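Local coordinates for trypsin-resistant surface T6 protein (Streptococcus pyogenes serotype M6, PDB 4P0D), which forms the backbone subunit of the pilus of this bacterium and is probably joined to its neighbours and to the cell wall by sortase, at residues 38-43 and 92-96; 157-161 and 365-369; 198-204 and 261-266; 211-216 and 228-233; 280-284 and 299-303. The protein carries 1 engineered substitution. Where two conformers were deposited one is given. Residue numbers count along the deposited sequence, not the author numbering.

Contact 1 of 5, residues 38-43 and 92-96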
# COMPACT_ATOMS: atom_id res chain seq x y z
N PHE A 38 49.88 5.81 -29.26
CA PHE A 38 49.03 6.08 -28.10
C PHE A 38 49.87 6.53 -26.91
O PHE A 38 50.79 5.82 -26.48
CB PHE A 38 48.25 4.82 -27.69
CG PHE A 38 47.42 5.01 -26.44
CD1 PHE A 38 46.28 5.80 -26.46
CD2 PHE A 38 47.79 4.41 -25.24
CE1 PHE A 38 45.52 5.98 -25.32
CE2 PHE A 38 47.03 4.58 -24.09
CZ PHE A 38 45.89 5.37 -24.13
N ILE A 39 49.50 7.66 -26.33
CA ILE A 39 50.25 8.25 -25.22
C ILE A 39 49.64 7.84 -23.87
O ILE A 39 50.24 7.07 -23.11
CB ILE A 39 50.30 9.79 -25.37
CG1 ILE A 39 50.73 10.18 -26.81
CG2 ILE A 39 51.24 10.42 -24.34
CD1 ILE A 39 51.08 11.65 -26.99
N ASN A 40 48.45 8.36 -23.58
CA ASN A 40 47.80 8.16 -22.28
C ASN A 40 46.33 8.55 -22.35
O ASN A 40 45.83 8.95 -23.41
CB ASN A 40 48.52 8.99 -21.19
CG ASN A 40 48.36 10.49 -21.40
OD1 ASN A 40 47.90 10.94 -22.44
ND2 ASN A 40 48.73 11.27 -20.39
N PHE A 41 45.64 8.44 -21.21
CA PHE A 41 44.29 8.96 -21.08
C PHE A 41 44.27 10.33 -20.43
O PHE A 41 44.92 10.52 -19.42
CB PHE A 41 43.46 8.03 -20.21
CG PHE A 41 43.13 6.76 -20.89
CD1 PHE A 41 42.27 6.76 -21.98
CD2 PHE A 41 43.67 5.57 -20.46
CE1 PHE A 41 41.96 5.57 -22.62
CE2 PHE A 41 43.36 4.38 -21.09
CZ PHE A 41 42.51 4.39 -22.18
N LYS A 42 43.52 11.25 -21.02
CA LYS A 42 43.17 12.51 -20.36
C LYS A 42 41.76 12.42 -19.78
O LYS A 42 40.79 12.24 -20.51
CB LYS A 42 43.24 13.68 -21.34
CG LYS A 42 42.75 14.99 -20.73
CD LYS A 42 43.17 16.22 -21.53
CE LYS A 42 42.16 16.60 -22.61
NZ LYS A 42 41.95 18.07 -22.69
N TYR A 43 41.66 12.58 -18.47
CA TYR A 43 40.40 12.43 -17.75
C TYR A 43 39.76 13.79 -17.51
O TYR A 43 40.46 14.77 -17.31
CB TYR A 43 40.65 11.74 -16.42
CG TYR A 43 41.07 10.31 -16.57
CD1 TYR A 43 40.14 9.34 -16.95
CD2 TYR A 43 42.38 9.91 -16.35
CE1 TYR A 43 40.51 8.03 -17.10
CE2 TYR A 43 42.76 8.59 -16.49
CZ TYR A 43 41.81 7.65 -16.87
OH TYR A 43 42.17 6.32 -17.02
N GLY A 92 38.51 5.00 -30.82
CA GLY A 92 39.78 5.20 -30.15
C GLY A 92 39.70 4.84 -28.69
O GLY A 92 38.60 4.72 -28.14
N ALA A 93 40.85 4.67 -28.06
CA ALA A 93 40.91 4.35 -26.65
C ALA A 93 40.20 5.46 -25.90
O ALA A 93 40.35 6.64 -26.22
CB ALA A 93 42.35 4.21 -26.18
N SER A 94 39.36 5.05 -24.95
CA SER A 94 38.48 5.96 -24.24
C SER A 94 37.85 5.24 -23.06
O SER A 94 37.81 4.00 -23.02
CB SER A 94 37.40 6.51 -25.17
OG SER A 94 36.95 5.51 -26.06
N VAL A 95 37.38 6.03 -22.10
CA VAL A 95 36.85 5.53 -20.83
C VAL A 95 35.49 6.16 -20.61
O VAL A 95 35.34 7.37 -20.78
CB VAL A 95 37.79 5.91 -19.67
CG1 VAL A 95 37.42 5.17 -18.39
CG2 VAL A 95 39.24 5.63 -20.05
N TYR A 96 34.51 5.34 -20.25
CA TYR A 96 33.12 5.77 -20.08
C TYR A 96 32.50 5.31 -18.76
O TYR A 96 32.85 4.28 -18.22
CB TYR A 96 32.23 5.21 -21.21
CG TYR A 96 32.57 5.68 -22.61
CD1 TYR A 96 33.58 5.07 -23.34
CD2 TYR A 96 31.88 6.74 -23.19
CE1 TYR A 96 33.89 5.50 -24.61
CE2 TYR A 96 32.18 7.17 -24.47
CZ TYR A 96 33.19 6.54 -25.17
OH TYR A 96 33.50 6.97 -26.43
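This contact lies in the Ig-like first domain of the pilin. Strands 38-43 and 94-101 do not pair with each other. Both are antiparallel neighbours of strand 20-31, so they meet through side chains and not through a backbone ladder. Their short axes come within 8.1 Å and cross at -31°. The nearest CA atoms, of Phe41 and Ser94, are 7.3 Å apart. No hydrogen bond passes between the segments.

Apolar packing does the work. Phe38 CE1 lies 3.7 Å from Ala93 CB, and Phe41 CE1 is 3.8 Å from the same Ala93 CB. Tyr43 CE1 reaches Val95 CG2 at 4.0 Å. Three aromatic rings of one strand thus close over two small aliphatic residues of the other segment.

A classic beta bulge lies between Phe38 and Phe41: Ile39 and Asn40 both face Val30. The two of them stay out of reach of residues 92-96, while Phe38 and Phe41 both point toward that segment.

Polar groups find partners close by. Ser94 OG donates to Gly92 O at 2.8 Å, and Ala93 N is hydrogen-bonded to Tyr31 OH.

Phe41 is used on two sides. Its edge meets Ser94 N, 3.5 Å from CE1. Over one face sits a CH-pi contact, with Val95 CG2 3.9 Å from the Phe41 ring centroid.

Contact 2 of 5, residues 157-161 and 365-369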
# COMPACT_ATOMS: atom_id res chain seq x y z
N THR A 157 -10.37 -10.28 9.18
CA THR A 157 -11.46 -10.32 8.24
C THR A 157 -12.05 -11.72 8.17
O THR A 157 -11.49 -12.69 8.73
CB THR A 157 -10.96 -9.96 6.81
OG1 THR A 157 -9.76 -10.70 6.55
CG2 THR A 157 -10.66 -8.45 6.67
N ILE A 158 -13.18 -11.83 7.46
CA ILE A 158 -13.84 -13.10 7.25
C ILE A 158 -13.81 -13.40 5.75
O ILE A 158 -14.28 -12.60 4.96
CB ILE A 158 -15.31 -13.02 7.70
CG1 ILE A 158 -15.41 -12.68 9.19
CG2 ILE A 158 -16.05 -14.31 7.36
CD1 ILE A 158 -14.92 -13.78 10.10
N ASP A 159 -13.26 -14.56 5.37
CA ASP A 159 -13.14 -14.92 3.95
C ASP A 159 -14.50 -15.28 3.36
O ASP A 159 -15.21 -16.13 3.89
CB ASP A 159 -12.16 -16.08 3.74
CG ASP A 159 -10.69 -15.65 3.83
OD1 ASP A 159 -10.36 -14.51 3.44
OD2 ASP A 159 -9.86 -16.47 4.26
N ASP A 160 -14.85 -14.59 2.28
CA ASP A 160 -16.04 -14.88 1.51
C ASP A 160 -15.60 -15.29 0.10
O ASP A 160 -15.44 -14.44 -0.77
CB ASP A 160 -16.91 -13.62 1.46
CG ASP A 160 -18.19 -13.81 0.67
OD1 ASP A 160 -18.54 -14.96 0.38
OD2 ASP A 160 -18.81 -12.78 0.32
N VAL A 161 -15.37 -16.59 -0.09
CA VAL A 161 -14.71 -17.10 -1.30
C VAL A 161 -13.37 -16.36 -1.41
O VAL A 161 -12.55 -16.43 -0.48
CB VAL A 161 -15.65 -17.00 -2.54
CG1 VAL A 161 -15.16 -17.88 -3.69
CG2 VAL A 161 -17.06 -17.45 -2.16
N VAL A 365 -22.03 -5.46 7.72
CA VAL A 365 -21.77 -6.79 8.20
C VAL A 365 -20.85 -7.59 7.28
O VAL A 365 -20.82 -7.37 6.08
CB VAL A 365 -23.10 -7.58 8.40
CG1 VAL A 365 -24.00 -6.84 9.37
CG2 VAL A 365 -23.83 -7.83 7.08
N SER A 366 -20.13 -8.54 7.85
CA SER A 366 -19.26 -9.42 7.07
C SER A 366 -20.10 -10.55 6.48
O SER A 366 -21.25 -10.74 6.86
CB SER A 366 -18.21 -10.02 7.97
OG SER A 366 -18.79 -10.95 8.89
N SER A 367 -19.51 -11.33 5.58
CA SER A 367 -20.18 -12.51 5.08
C SER A 367 -20.52 -13.40 6.25
O SER A 367 -19.75 -13.47 7.23
CB SER A 367 -19.29 -13.26 4.08
OG SER A 367 -18.11 -13.74 4.70
N GLY A 368 -21.68 -14.04 6.21
CA GLY A 368 -22.10 -14.91 7.30
C GLY A 368 -23.60 -15.08 7.41
O GLY A 368 -24.36 -14.60 6.56
N LYS A 369 -24.03 -15.78 8.46
CA LYS A 369 -25.45 -16.03 8.72
C LYS A 369 -25.92 -15.08 9.82
O LYS A 369 -25.21 -14.91 10.84
CB LYS A 369 -25.68 -17.47 9.18
CG LYS A 369 -25.13 -18.56 8.26
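Ser367 is the centre of this small surface contact. Its p rotamer, with chi1 at 64°, places OG 3.4 Å from Ile158 CG2 and 3.5 Å from Asp160 CB. These are van der Waals contacts, and no hydrogen bond joins the two segments. Ile158 adopts the m,m rotamer. Its CG1 lies 3.8 Å from Ser366 OG, so its two branches touch consecutive serines. The p rotamer of Ser366 brings that OG within reach of Ile158 CG1. Asp160 turns CB to Ser367 OG, while its OD2 is hydrogen-bonded to Tyr319 OH and Trp394 N. Asp159 points away and forms a salt bridge with Lys164.

The contact joins the small hairpin 158-160/163-165 to the prealbumin-like domain. Thr165 of that hairpin bridges the two, since its OG1 is hydrogen-bonded to Ile158 O and Ser367 N. Just beyond, strand 368-376 begins and runs between strands 338-343 and 388-392.

Contact 3 of 5, residues 198-204 and 261-266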
# COMPACT_ATOMS: atom_id res chain seq x y z
N MET A 198 -5.48 4.92 4.47
CA MET A 198 -6.68 4.09 4.53
C MET A 198 -7.83 4.85 3.89
O MET A 198 -7.94 6.06 4.07
CB MET A 198 -7.02 3.79 5.98
CG MET A 198 -5.99 2.99 6.75
SD MET A 198 -6.17 1.25 6.39
CE MET A 198 -4.60 0.68 7.04
N SER A 199 -8.70 4.15 3.18
CA SER A 199 -9.94 4.77 2.68
C SER A 199 -10.79 5.20 3.88
O SER A 199 -10.54 4.77 5.02
CB SER A 199 -10.73 3.80 1.80
OG SER A 199 -10.98 2.60 2.50
N GLU A 200 -11.79 6.04 3.62
CA GLU A 200 -12.41 6.78 4.72
C GLU A 200 -13.22 5.92 5.67
O GLU A 200 -13.42 6.32 6.80
CB GLU A 200 -13.22 8.00 4.23
CG GLU A 200 -14.46 7.68 3.42
CD GLU A 200 -15.43 8.86 3.32
OE1 GLU A 200 -16.48 8.67 2.68
OE2 GLU A 200 -15.16 9.95 3.88
N GLY A 201 -13.65 4.74 5.24
CA GLY A 201 -14.43 3.82 6.08
C GLY A 201 -13.61 3.02 7.08
O GLY A 201 -14.15 2.16 7.79
N LEU A 202 -12.30 3.27 7.12
CA LEU A 202 -11.39 2.66 8.07
C LEU A 202 -10.71 3.78 8.82
O LEU A 202 -10.31 4.76 8.20
CB LEU A 202 -10.35 1.84 7.32
CG LEU A 202 -10.95 0.73 6.43
CD1 LEU A 202 -10.03 0.34 5.28
CD2 LEU A 202 -11.28 -0.48 7.30
N THR A 203 -10.60 3.68 10.14
CA THR A 203 -9.95 4.71 10.92
C THR A 203 -8.59 4.16 11.35
O THR A 203 -8.50 3.23 12.16
CB THR A 203 -10.81 5.13 12.13
OG1 THR A 203 -12.11 5.54 11.67
CG2 THR A 203 -10.15 6.28 12.91
N PHE A 204 -7.53 4.71 10.76
CA PHE A 204 -6.15 4.31 11.03
C PHE A 204 -5.75 4.65 12.44
O PHE A 204 -6.08 5.72 12.92
CB PHE A 204 -5.22 5.06 10.07
CG PHE A 204 -3.76 4.83 10.33
CD1 PHE A 204 -3.19 3.58 10.10
CD2 PHE A 204 -2.95 5.85 10.81
CE1 PHE A 204 -1.84 3.36 10.35
CE2 PHE A 204 -1.60 5.64 11.03
CZ PHE A 204 -1.05 4.40 10.81
N TYR A 261 0.26 -2.50 11.48
CA TYR A 261 -0.63 -1.46 11.98
C TYR A 261 -2.09 -1.90 11.89
O TYR A 261 -2.42 -2.87 11.23
CB TYR A 261 -0.42 -0.14 11.24
CG TYR A 261 -0.29 -0.27 9.74
CD1 TYR A 261 0.92 -0.60 9.15
CD2 TYR A 261 -1.39 -0.04 8.92
CE1 TYR A 261 1.04 -0.71 7.76
CE2 TYR A 261 -1.29 -0.14 7.54
CZ TYR A 261 -0.08 -0.46 6.97
OH TYR A 261 -0.01 -0.55 5.59
N LYS A 262 -2.95 -1.17 12.58
CA LYS A 262 -4.35 -1.54 12.66
C LYS A 262 -5.24 -0.41 12.24
O LYS A 262 -4.86 0.75 12.36
CB LYS A 262 -4.68 -1.89 14.09
CG LYS A 262 -4.07 -3.19 14.57
CD LYS A 262 -4.44 -3.33 16.03
CE LYS A 262 -3.96 -4.61 16.65
NZ LYS A 262 -4.42 -4.56 18.07
N ALA A 263 -6.44 -0.75 11.79
CA ALA A 263 -7.49 0.20 11.60
C ALA A 263 -8.82 -0.41 12.00
O ALA A 263 -8.97 -1.63 12.02
CB ALA A 263 -7.50 0.71 10.18
N VAL A 264 -9.80 0.43 12.34
CA VAL A 264 -11.12 -0.06 12.75
C VAL A 264 -12.22 0.45 11.81
O VAL A 264 -12.29 1.64 11.49
CB VAL A 264 -11.46 0.36 14.19
CG1 VAL A 264 -11.58 1.87 14.28
CG2 VAL A 264 -12.74 -0.32 14.65
N VAL A 265 -13.10 -0.47 11.43
CA VAL A 265 -14.13 -0.22 10.42
C VAL A 265 -15.13 0.73 11.06
O VAL A 265 -15.63 0.45 12.16
CB VAL A 265 -14.82 -1.54 9.97
CG1 VAL A 265 -15.89 -1.29 8.91
CG2 VAL A 265 -13.80 -2.52 9.44
N ASN A 266 -15.37 1.87 10.42
CA ASN A 266 -16.30 2.90 10.94
C ASN A 266 -17.60 2.95 10.13
O ASN A 266 -17.79 2.17 9.20
CB ASN A 266 -15.62 4.28 10.99
CG ASN A 266 -15.24 4.82 9.60
OD1 ASN A 266 -16.08 4.91 8.70
ND2 ASN A 266 -13.99 5.19 9.44
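Here a turn leads into an antiparallel strand pair of the Cna-B-like middle domain, which has an Ig-like fold. Strand 202-213 runs beside strand 258-265. Met198 comes first, with CE 3.4 Å from Tyr261 CE2 at the ring edge and SD 4.1 Å from Ala263 CB. A type I turn then runs from Ser199 to Leu202, closed by Leu202 N to Ser199 O at 3.1 Å. Inside it, Glu200 O accepts from Asn266 ND2 at 2.9 Å. Gly201 O accepts from Asn266 N, also at 2.9 Å.

The ladder starts at Leu202, a non-hydrogen-bonded partner of Val265. Leu202 CD2 packs 3.9 Å from Val265 CG2. Thr203 and Val264 form the hydrogen-bonded pair, with Thr203 N to Val264 O at 3.0 Å and Val264 N to Thr203 O at 3.1 Å. Their side chains share the face that meets Ile431 of strand 431-434. Phe204 pairs with Ala263 without hydrogen bonds, and its CE1 lies 3.7 Å from Tyr261 CD2. Tyr261 OH bonds to Asp196.

Asn266 ties turn and strand together. Its OD1 accepts from Lys268 N, and its ND2 also donates to Thr203 OG1 at 2.9 Å.

Contact 4 of 5, residues 211-216 and 228-233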
# COMPACT_ATOMS: atom_id res chain seq x y z
N VAL A 211 7.14 -1.77 14.21
CA VAL A 211 8.19 -2.07 13.25
C VAL A 211 9.05 -3.14 13.90
O VAL A 211 9.48 -2.98 15.04
CB VAL A 211 9.03 -0.80 12.94
CG1 VAL A 211 10.24 -1.15 12.13
CG2 VAL A 211 8.21 0.26 12.23
N GLU A 212 9.26 -4.26 13.20
CA GLU A 212 10.22 -5.28 13.62
C GLU A 212 11.37 -5.24 12.62
O GLU A 212 11.17 -5.04 11.43
CB GLU A 212 9.57 -6.68 13.66
CG GLU A 212 10.54 -7.88 13.80
CD GLU A 212 10.88 -8.57 12.48
OE1 GLU A 212 9.92 -9.02 11.81
OE2 GLU A 212 12.09 -8.67 12.10
N TRP A 213 12.58 -5.39 13.13
CA TRP A 213 13.79 -5.40 12.31
C TRP A 213 14.81 -6.29 13.01
O TRP A 213 15.02 -6.17 14.22
CB TRP A 213 14.33 -3.98 12.14
CG TRP A 213 15.63 -3.89 11.38
CD1 TRP A 213 15.82 -4.07 10.04
CD2 TRP A 213 16.90 -3.59 11.93
NE1 TRP A 213 17.15 -3.90 9.73
CE2 TRP A 213 17.84 -3.59 10.87
CE3 TRP A 213 17.34 -3.29 13.21
CZ2 TRP A 213 19.19 -3.32 11.07
CZ3 TRP A 213 18.68 -3.03 13.41
CH2 TRP A 213 19.59 -3.04 12.34
N LYS A 214 15.40 -7.20 12.25
CA LYS A 214 16.32 -8.21 12.79
C LYS A 214 15.71 -9.01 13.95
O LYS A 214 16.42 -9.38 14.88
CB LYS A 214 17.63 -7.56 13.23
CG LYS A 214 18.46 -7.03 12.07
CD LYS A 214 19.95 -7.02 12.37
CE LYS A 214 20.26 -6.28 13.65
NZ LYS A 214 21.65 -5.74 13.64
N GLY A 215 14.41 -9.27 13.90
CA GLY A 215 13.75 -10.04 14.94
C GLY A 215 13.63 -9.32 16.28
O GLY A 215 13.44 -9.96 17.30
N LYS A 216 13.73 -7.99 16.25
CA LYS A 216 13.57 -7.14 17.43
C LYS A 216 12.47 -6.11 17.19
O LYS A 216 12.38 -5.56 16.11
CB LYS A 216 14.88 -6.40 17.70
CG LYS A 216 16.05 -7.33 17.96
CD LYS A 216 17.35 -6.56 18.07
CE LYS A 216 18.48 -7.48 18.48
NZ LYS A 216 19.57 -6.69 19.10
N VAL A 228 15.75 0.85 17.42
CA VAL A 228 16.10 -0.53 17.74
C VAL A 228 17.57 -0.58 18.14
O VAL A 228 18.42 0.04 17.49
CB VAL A 228 15.91 -1.51 16.54
CG1 VAL A 228 16.05 -2.96 17.01
CG2 VAL A 228 14.57 -1.31 15.88
N GLU A 229 17.88 -1.34 19.18
CA GLU A 229 19.26 -1.49 19.69
C GLU A 229 20.05 -0.16 19.81
O GLU A 229 21.23 -0.10 19.47
CB GLU A 229 20.07 -2.59 18.91
CG GLU A 229 20.05 -2.57 17.38
CD GLU A 229 20.73 -3.80 16.74
OE1 GLU A 229 20.43 -4.94 17.14
OE2 GLU A 229 21.56 -3.64 15.83
N ASN A 230 19.38 0.87 20.35
CA ASN A 230 19.91 2.24 20.46
C ASN A 230 20.23 2.88 19.11
O ASN A 230 20.88 3.92 19.05
CB ASN A 230 21.14 2.32 21.40
CG ASN A 230 20.77 2.29 22.88
OD1 ASN A 230 19.68 2.70 23.27
ND2 ASN A 230 21.71 1.83 23.72
N THR A 231 19.76 2.27 18.03
CA THR A 231 19.96 2.78 16.69
C THR A 231 18.65 3.31 16.16
O THR A 231 17.62 2.65 16.26
CB THR A 231 20.45 1.67 15.75
OG1 THR A 231 21.70 1.18 16.22
CG2 THR A 231 20.62 2.17 14.32
N LYS A 232 18.68 4.49 15.58
CA LYS A 232 17.52 5.02 14.88
C LYS A 232 17.52 4.49 13.43
O LYS A 232 18.39 4.84 12.64
CB LYS A 232 17.58 6.54 14.88
CG LYS A 232 16.33 7.19 14.33
CD LYS A 232 16.60 8.60 13.84
CE LYS A 232 16.38 9.62 14.92
NZ LYS A 232 16.53 10.99 14.34
N ILE A 233 16.56 3.65 13.09
CA ILE A 233 16.52 3.09 11.74
C ILE A 233 15.54 3.82 10.82
O ILE A 233 15.48 3.55 9.62
CB ILE A 233 16.19 1.58 11.71
CG1 ILE A 233 14.78 1.29 12.26
CG2 ILE A 233 17.25 0.81 12.48
CD1 ILE A 233 14.30 -0.11 12.00
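One carboxylate, Glu229, holds two lysines at once. Lys216 NZ binds Glu229 OE1 at 2.8 Å, and Lys214 NZ binds Glu229 OE2 at 3.0 Å. Both are salt bridges, so the three residues form a network. Lys214 has a second acidic partner in Glu253.

Each of the three charged residues belongs to a tight turn. A type I' turn spans Trp213 to Lys216, and another spans Val228 to Thr231. Lys214 and Glu229 each take the first inner position of their turn, with positive phi. Both turns are closed by paired backbone bonds. Trp213 N to Lys216 O and Lys216 N to Trp213 O are 3.0 Å each. In the first turn, Gly215 N also donates to Glu212 OE2 at 3.0 Å.

Below the charges lies an apolar layer. Ile233 CG2 sits over the six-membered ring of Trp213, 4.2 Å from its centroid, in a CH-pi contact. Trp213 CE3 meets Val228 CG1 at 4.0 Å, which also touches Lys216 CB at 3.7 Å. Trp213 NE1 is bonded to Leu252 O.

Strands 202-213, 216-220, 225-228 and 231-238 follow one another as antiparallel neighbours. The arrangement is a beta meander, with two type I' hairpin turns meeting at one end.

Contact 5 of 5, residues 280-284 and 299-303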
# COMPACT_ATOMS: atom_id res chain seq x y z
N ALA A 280 -0.65 0.94 -0.00
CA ALA A 280 0.68 0.99 0.56
C ALA A 280 1.66 1.26 -0.55
O ALA A 280 1.58 0.67 -1.62
CB ALA A 280 1.00 -0.32 1.23
N GLU A 281 2.60 2.17 -0.30
CA GLU A 281 3.57 2.59 -1.31
C GLU A 281 4.97 2.52 -0.76
O GLU A 281 5.20 2.94 0.38
CB GLU A 281 3.28 4.01 -1.75
CG GLU A 281 2.03 4.11 -2.60
CD GLU A 281 1.74 5.53 -3.07
OE1 GLU A 281 2.05 5.83 -4.23
OE2 GLU A 281 1.18 6.33 -2.29
N PHE A 282 5.89 1.97 -1.55
CA PHE A 282 7.31 1.90 -1.21
C PHE A 282 8.10 2.67 -2.27
O PHE A 282 8.21 2.23 -3.42
CB PHE A 282 7.78 0.45 -1.10
CG PHE A 282 9.24 0.29 -0.78
CD1 PHE A 282 9.92 1.20 0.03
CD2 PHE A 282 9.93 -0.80 -1.26
CE1 PHE A 282 11.27 1.02 0.33
CE2 PHE A 282 11.27 -0.99 -0.96
CZ PHE A 282 11.94 -0.07 -0.18
N PHE A 283 8.63 3.83 -1.85
CA PHE A 283 9.40 4.72 -2.72
C PHE A 283 10.87 4.48 -2.52
O PHE A 283 11.33 4.41 -1.38
CB PHE A 283 9.14 6.18 -2.41
CG PHE A 283 7.72 6.58 -2.57
CD1 PHE A 283 6.84 6.46 -1.51
CD2 PHE A 283 7.25 7.07 -3.79
CE1 PHE A 283 5.52 6.83 -1.66
CE2 PHE A 283 5.93 7.44 -3.93
CZ PHE A 283 5.06 7.32 -2.86
N TYR A 284 11.60 4.40 -3.64
CA TYR A 284 13.05 4.23 -3.62
C TYR A 284 13.63 4.95 -4.85
O TYR A 284 12.86 5.48 -5.67
CB TYR A 284 13.43 2.73 -3.60
CG TYR A 284 12.81 1.98 -4.77
CD1 TYR A 284 11.53 1.43 -4.66
CD2 TYR A 284 13.49 1.85 -5.99
CE1 TYR A 284 10.95 0.78 -5.74
CE2 TYR A 284 12.90 1.20 -7.07
CZ TYR A 284 11.64 0.66 -6.94
OH TYR A 284 11.04 0.00 -8.01
N LYS A 299 5.04 14.70 3.43
CA LYS A 299 4.51 14.49 2.12
C LYS A 299 5.40 13.52 1.38
O LYS A 299 6.62 13.74 1.26
CB LYS A 299 4.48 15.82 1.36
CG LYS A 299 3.85 15.75 -0.02
CD LYS A 299 4.30 16.94 -0.87
CE LYS A 299 4.00 16.73 -2.35
NZ LYS A 299 2.56 16.43 -2.58
N LYS A 300 4.79 12.47 0.87
CA LYS A 300 5.53 11.48 0.12
C LYS A 300 6.10 12.10 -1.15
O LYS A 300 5.57 13.09 -1.66
CB LYS A 300 4.66 10.26 -0.16
CG LYS A 300 3.50 10.51 -1.08
CD LYS A 300 2.44 9.46 -0.84
CE LYS A 300 1.22 9.72 -1.71
NZ LYS A 300 0.25 8.60 -1.59
N PRO A 301 7.21 11.56 -1.65
CA PRO A 301 7.87 12.19 -2.79
C PRO A 301 7.10 12.00 -4.10
O PRO A 301 6.30 11.06 -4.23
CB PRO A 301 9.20 11.44 -2.86
CG PRO A 301 8.89 10.09 -2.32
CD PRO A 301 7.88 10.32 -1.23
N ASP A 302 7.36 12.88 -5.07
CA ASP A 302 6.87 12.70 -6.44
C ASP A 302 7.77 11.71 -7.18
O ASP A 302 8.95 11.56 -6.84
CB ASP A 302 6.85 14.04 -7.17
CG ASP A 302 5.97 15.04 -6.48
OD1 ASP A 302 4.82 14.69 -6.12
OD2 ASP A 302 6.43 16.18 -6.27
N LYS A 303 7.21 11.04 -8.19
CA LYS A 303 7.91 9.95 -8.90
C LYS A 303 8.55 10.37 -10.22
O LYS A 303 8.19 11.40 -10.79
CB LYS A 303 6.95 8.78 -9.12
CG LYS A 303 6.62 8.07 -7.81
CD LYS A 303 5.65 6.92 -8.03
CE LYS A 303 4.22 7.41 -8.21
NZ LYS A 303 3.27 6.27 -8.36
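A loop packs on a strand of the Cna-B-like, Ig-like middle domain. Strand 276-285 lies between strands 192-197 and 307-316, and residues 299-303 belong to the hydrophilic loop that leads to strand 307-316. No backbone bond joins the two segments.

The strand's backbone is satisfied by its sheet neighbours. Glu281 and Phe283 bond to Ser195 and Tyr193. Ala280, Phe282 and Tyr284 bond to Asp312, Lys310 and Thr308. The side chains of Glu281 and Phe283 point toward the loop.

Glu281 is a buried acid, and its charge is met by the loop. Lys300 NZ donates to Glu281 OE2 in a short salt bridge of 2.6 Å. Lys303 NZ is 4.3 Å from Glu281 OE1, which is near but beyond a salt bridge. At the loop's start, Lys299 O accepts from Tyr294 OH. Tyr284 points away from the loop, and its OH bonds to Gly106 O of the first domain.

Apolar contacts fill the remaining interface. Phe283 CE1 lies 3.8 Å from Lys300 CB, and Phe283 CE2 lies 4.0 Å from Lys303 CG at the ring edge. Pro301 covers one face, with its CD 4.0 Å from the Phe283 ring centroid in a CH-pi contact.

The five contacts follow the long axis of a three-domain pilin. Contact 1 belongs to the first domain, and its centre is 70 Å from that of contact 2, on the opposite side of the chain's centre. Contacts 3, 4 and 5 share the middle domain. Contacts 3 and 4 use the same strand, 202-213, with centres 26 Å apart. Contact 5 comes within about 4 Å of contact 3 at the nearest atoms, without touching. Contact 2 links the hairpin 158-160/163-165, which follows strand 139-155, to the prealbumin-like domain, and its nearest atoms are about 7 Å from contact 3. The calcium ion, bound by Ser82 and Thr85, belongs to none of these contacts.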